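Local coordinates for protein PlzA (Borrelia burgdorferi, PDB 7MIE) that binds the second messenger c-di-GMP as a PilZ-domain receptor and probably takes part in signalling in this tick-borne pathogen, at residues I30-M44 / V70-I82. Residues are numbered along the deposited sequence; the frame is centred on the assembly and turned at random.
Sequences IRDYGAKYRGKEIKM and VIYSISMDSLKLI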
# COMPACT_ATOMS: atom_id res chain seq x y z
N ILE A 30 -4.75 -1.87 -22.52
CA ILE A 30 -3.76 -2.10 -21.48
C ILE A 30 -2.42 -1.46 -21.83
O ILE A 30 -1.78 -0.89 -20.95
CB ILE A 30 -3.60 -3.61 -21.17
CG1 ILE A 30 -4.86 -4.10 -20.45
CG2 ILE A 30 -2.31 -3.96 -20.44
CD1 ILE A 30 -5.12 -5.60 -20.57
N ARG A 31 -2.03 -1.47 -23.12
CA ARG A 31 -0.82 -0.80 -23.59
C ARG A 31 -0.94 0.72 -23.39
O ARG A 31 0.02 1.35 -22.94
CB ARG A 31 -0.54 -1.12 -25.06
CG ARG A 31 -0.06 -2.55 -25.29
CD ARG A 31 0.24 -2.98 -26.73
NE ARG A 31 -0.80 -2.78 -27.75
CZ ARG A 31 -0.90 -1.68 -28.49
NH1 ARG A 31 -0.04 -0.70 -28.32
NH2 ARG A 31 -1.85 -1.55 -29.41
N ASP A 32 -2.11 1.29 -23.70
CA ASP A 32 -2.33 2.73 -23.48
C ASP A 32 -2.20 3.09 -22.00
O ASP A 32 -1.55 4.06 -21.62
CB ASP A 32 -3.73 3.19 -23.91
CG ASP A 32 -4.05 3.00 -25.39
OD1 ASP A 32 -3.11 2.83 -26.20
OD2 ASP A 32 -5.27 2.98 -25.72
N TYR A 33 -2.80 2.27 -21.11
CA TYR A 33 -2.69 2.54 -19.68
C TYR A 33 -1.25 2.41 -19.17
O TYR A 33 -0.84 3.20 -18.34
CB TYR A 33 -3.50 1.48 -18.92
CG TYR A 33 -4.96 1.79 -18.73
CD1 TYR A 33 -5.35 3.01 -18.20
CD2 TYR A 33 -5.92 0.81 -18.96
CE1 TYR A 33 -6.70 3.26 -17.97
CE2 TYR A 33 -7.26 1.04 -18.68
CZ TYR A 33 -7.65 2.27 -18.17
OH TYR A 33 -8.97 2.57 -17.95
N GLY A 34 -0.50 1.43 -19.69
CA GLY A 34 0.93 1.23 -19.42
C GLY A 34 1.76 2.48 -19.69
O GLY A 34 2.59 2.90 -18.86
N ALA A 35 1.45 3.12 -20.82
CA ALA A 35 2.20 4.32 -21.21
C ALA A 35 1.77 5.50 -20.35
O ALA A 35 2.60 6.22 -19.82
CB ALA A 35 1.96 4.62 -22.68
N LYS A 36 0.45 5.65 -20.17
CA LYS A 36 -0.12 6.79 -19.47
C LYS A 36 0.33 6.79 -18.01
O LYS A 36 0.56 7.86 -17.45
CB LYS A 36 -1.65 6.73 -19.57
CG LYS A 36 -2.36 7.90 -18.93
CD LYS A 36 -3.84 7.95 -19.21
CE LYS A 36 -4.42 9.10 -18.41
NZ LYS A 36 -5.68 9.57 -18.99
N TYR A 37 0.44 5.60 -17.41
CA TYR A 37 0.62 5.52 -15.95
C TYR A 37 1.98 4.97 -15.55
O TYR A 37 2.16 4.39 -14.47
CB TYR A 37 -0.54 4.75 -15.29
CG TYR A 37 -1.85 5.50 -15.42
CD1 TYR A 37 -1.97 6.78 -14.91
CD2 TYR A 37 -2.96 4.93 -16.01
CE1 TYR A 37 -3.15 7.51 -15.02
CE2 TYR A 37 -4.17 5.63 -16.11
CZ TYR A 37 -4.25 6.94 -15.64
OH TYR A 37 -5.40 7.67 -15.72
N ARG A 38 2.95 5.16 -16.43
CA ARG A 38 4.30 4.70 -16.13
C ARG A 38 4.73 5.37 -14.83
O ARG A 38 4.53 6.58 -14.63
CB ARG A 38 5.24 4.95 -17.32
CG ARG A 38 6.71 4.64 -17.01
CD ARG A 38 7.55 4.48 -18.26
NE ARG A 38 6.68 4.49 -19.43
CZ ARG A 38 6.56 5.50 -20.29
NH1 ARG A 38 5.73 5.41 -21.32
NH2 ARG A 38 7.30 6.60 -20.14
N GLY A 39 5.20 4.54 -13.89
CA GLY A 39 5.73 5.05 -12.64
C GLY A 39 4.68 5.22 -11.54
O GLY A 39 5.00 5.63 -10.42
N LYS A 40 3.41 4.93 -11.85
CA LYS A 40 2.33 5.13 -10.89
C LYS A 40 1.89 3.80 -10.30
O LYS A 40 2.17 2.76 -10.88
CB LYS A 40 1.14 5.80 -11.58
CG LYS A 40 1.48 7.15 -12.22
CD LYS A 40 2.13 8.16 -11.28
CE LYS A 40 2.29 9.50 -12.00
NZ LYS A 40 2.91 10.47 -11.06
N GLU A 41 1.26 3.82 -9.12
CA GLU A 41 0.91 2.56 -8.48
C GLU A 41 -0.39 2.69 -7.70
O GLU A 41 -0.81 3.80 -7.34
CB GLU A 41 2.04 2.14 -7.51
CG GLU A 41 2.16 3.09 -6.29
CD GLU A 41 3.30 2.96 -5.29
OE1 GLU A 41 4.00 1.94 -5.31
OE2 GLU A 41 3.44 3.88 -4.42
N ILE A 42 -0.97 1.52 -7.33
CA ILE A 42 -2.09 1.48 -6.41
C ILE A 42 -1.66 0.65 -5.20
O ILE A 42 -1.27 -0.51 -5.36
CB ILE A 42 -3.29 0.80 -7.12
CG1 ILE A 42 -3.76 1.56 -8.39
CG2 ILE A 42 -4.43 0.59 -6.12
CD1 ILE A 42 -4.28 2.99 -8.08
N LYS A 43 -1.67 1.28 -4.02
CA LYS A 43 -1.37 0.57 -2.77
C LYS A 43 -2.48 -0.41 -2.42
O LYS A 43 -3.66 -0.13 -2.63
CB LYS A 43 -1.03 1.52 -1.61
CG LYS A 43 0.25 2.29 -1.84
CD LYS A 43 0.72 3.22 -0.74
CE LYS A 43 -0.22 4.37 -0.47
NZ LYS A 43 -0.30 5.36 -1.59
N MET A 44 -2.11 -1.57 -1.83
CA MET A 44 -3.10 -2.61 -1.59
C MET A 44 -3.87 -2.37 -0.28
O MET A 44 -3.34 -1.86 0.70
CB MET A 44 -2.45 -4.00 -1.56
CG MET A 44 -1.60 -4.24 -2.76
SD MET A 44 -2.49 -4.11 -4.37
CE MET A 44 -3.40 -5.62 -4.20
N VAL A 70 4.42 -10.34 0.45
CA VAL A 70 3.11 -9.70 0.49
C VAL A 70 3.17 -8.57 -0.53
O VAL A 70 4.18 -7.89 -0.68
CB VAL A 70 2.92 -9.16 1.92
CG1 VAL A 70 1.61 -8.41 2.03
CG2 VAL A 70 2.84 -10.33 2.93
N ILE A 71 2.04 -8.32 -1.22
CA ILE A 71 2.04 -7.25 -2.19
C ILE A 71 1.86 -5.93 -1.44
O ILE A 71 0.91 -5.77 -0.64
CB ILE A 71 0.90 -7.45 -3.21
CG1 ILE A 71 0.93 -8.83 -3.86
CG2 ILE A 71 0.87 -6.32 -4.24
CD1 ILE A 71 -0.26 -9.14 -4.80
N TYR A 72 2.73 -4.98 -1.77
CA TYR A 72 2.62 -3.62 -1.26
C TYR A 72 1.78 -2.75 -2.21
O TYR A 72 0.87 -2.05 -1.76
CB TYR A 72 4.03 -3.03 -1.14
CG TYR A 72 4.07 -1.55 -0.89
CD1 TYR A 72 3.95 -1.04 0.40
CD2 TYR A 72 4.26 -0.66 -1.94
CE1 TYR A 72 4.03 0.33 0.64
CE2 TYR A 72 4.34 0.70 -1.72
CZ TYR A 72 4.22 1.19 -0.43
OH TYR A 72 4.30 2.54 -0.21
N SER A 73 2.11 -2.80 -3.51
CA SER A 73 1.35 -2.02 -4.50
C SER A 73 1.43 -2.72 -5.84
O SER A 73 2.29 -3.58 -6.04
CB SER A 73 1.88 -0.57 -4.62
OG SER A 73 3.17 -0.55 -5.25
N ILE A 74 0.53 -2.31 -6.74
CA ILE A 74 0.48 -2.89 -8.08
C ILE A 74 0.44 -1.78 -9.11
O ILE A 74 -0.17 -0.73 -8.87
CB ILE A 74 -0.71 -3.86 -8.17
CG1 ILE A 74 -0.68 -4.65 -9.48
CG2 ILE A 74 -2.04 -3.11 -8.00
CD1 ILE A 74 -1.56 -5.91 -9.42
N SER A 75 1.03 -2.06 -10.28
CA SER A 75 1.12 -1.07 -11.34
C SER A 75 0.75 -1.77 -12.65
O SER A 75 0.32 -2.92 -12.64
CB SER A 75 2.50 -0.49 -11.41
OG SER A 75 2.85 0.25 -10.22
N MET A 76 0.83 -1.06 -13.79
CA MET A 76 0.34 -1.68 -15.02
C MET A 76 1.20 -2.85 -15.48
O MET A 76 0.68 -3.81 -16.08
CB MET A 76 0.31 -0.66 -16.16
CG MET A 76 -0.85 0.32 -16.00
SD MET A 76 -2.50 -0.41 -15.78
CE MET A 76 -2.58 -1.60 -17.12
N ASP A 77 2.52 -2.74 -15.26
CA ASP A 77 3.34 -3.84 -15.75
C ASP A 77 4.40 -4.23 -14.73
O ASP A 77 5.41 -4.85 -15.08
CB ASP A 77 3.89 -3.59 -17.15
CG ASP A 77 4.68 -2.31 -17.24
OD1 ASP A 77 5.44 -2.01 -16.30
OD2 ASP A 77 4.46 -1.57 -18.25
N SER A 78 4.12 -3.92 -13.47
CA SER A 78 5.06 -4.25 -12.41
C SER A 78 4.27 -4.26 -11.12
O SER A 78 3.11 -3.83 -11.11
CB SER A 78 6.22 -3.25 -12.31
OG SER A 78 5.74 -1.92 -12.01
N LEU A 79 4.91 -4.78 -10.06
CA LEU A 79 4.32 -4.66 -8.74
C LEU A 79 5.44 -4.58 -7.71
O LEU A 79 6.60 -4.80 -8.04
CB LEU A 79 3.32 -5.81 -8.54
CG LEU A 79 3.86 -7.19 -8.14
CD1 LEU A 79 2.70 -8.22 -8.10
CD2 LEU A 79 4.96 -7.68 -9.07
N LYS A 80 5.07 -4.21 -6.48
CA LYS A 80 6.05 -4.09 -5.42
C LYS A 80 5.71 -5.11 -4.33
O LYS A 80 4.57 -5.20 -3.89
CB LYS A 80 6.08 -2.69 -4.80
CG LYS A 80 6.64 -1.62 -5.73
CD LYS A 80 6.78 -0.25 -5.07
CE LYS A 80 6.91 0.82 -6.13
NZ LYS A 80 6.91 2.16 -5.47
N LEU A 81 6.74 -5.84 -3.91
CA LEU A 81 6.55 -6.93 -2.96
C LEU A 81 7.44 -6.72 -1.74
O LEU A 81 8.58 -6.25 -1.87
CB LEU A 81 6.91 -8.29 -3.59
CG LEU A 81 6.14 -8.74 -4.84
CD1 LEU A 81 6.44 -10.23 -5.13
CD2 LEU A 81 4.62 -8.56 -4.62
N ILE A 82 6.90 -7.12 -0.57
CA ILE A 82 7.64 -7.07 0.69
C ILE A 82 8.10 -8.48 1.06
O ILE A 82 7.30 -9.44 1.10
CB ILE A 82 6.74 -6.53 1.83
CG1 ILE A 82 6.39 -5.05 1.58
CG2 ILE A 82 7.40 -6.75 3.21
CD1 ILE A 82 5.13 -4.63 2.39
O HOH W 1 3.28 1.36 -16.77
O HOH W 2 1.59 1.70 -13.96
O HOH W 3 4.96 4.08 -2.27
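Glu41 meets Ser73, Ser75 and Lys80 where the short strand 42-43 pairs antiparallel with strand 65-74, one arm of a beta hairpin in the PilZN3 domain that carries a classic bulge: Tyr72 and Ser73 both face Lys80. Such a site illustrates how one carboxylate oxygen can tie a segment to both arms of a hairpin. From Glu41, CB lies 3.4 Å from Ser75 OG, a hydroxyl that itself donates to Lys40 O. CG sits between the backbone N and the carbonyl carbon (chi1 68°), which sets it against Ser73 CB and OG; CD also lies near Ser73 OG. OE1 accepts two bonds, from Ser73 OG at 2.6 Å and, as a salt bridge, from Lys80 NZ at 2.9 Å; the donors approach from opposite faces of the carboxylate plane. OE2 accepts a hydrogen bond from a water also hydrogen-bonded to Tyr72 OH. Next to it, Ile42 and Ile74 form an antiparallel hydrogen-bonded pair, and just past the strand Met44 N donates to Tyr72 O. Met44 CG packs on Ile71 CG2. At the hairpin turn, Met76, its chain bent at chi2 and chi3, packs against helix 26-36. Its sulfur makes an oblique Met-aromatic contact with Tyr33, whose OH bonds Asp160, while Met76 CE rests 3.7 Å from Tyr33 CB.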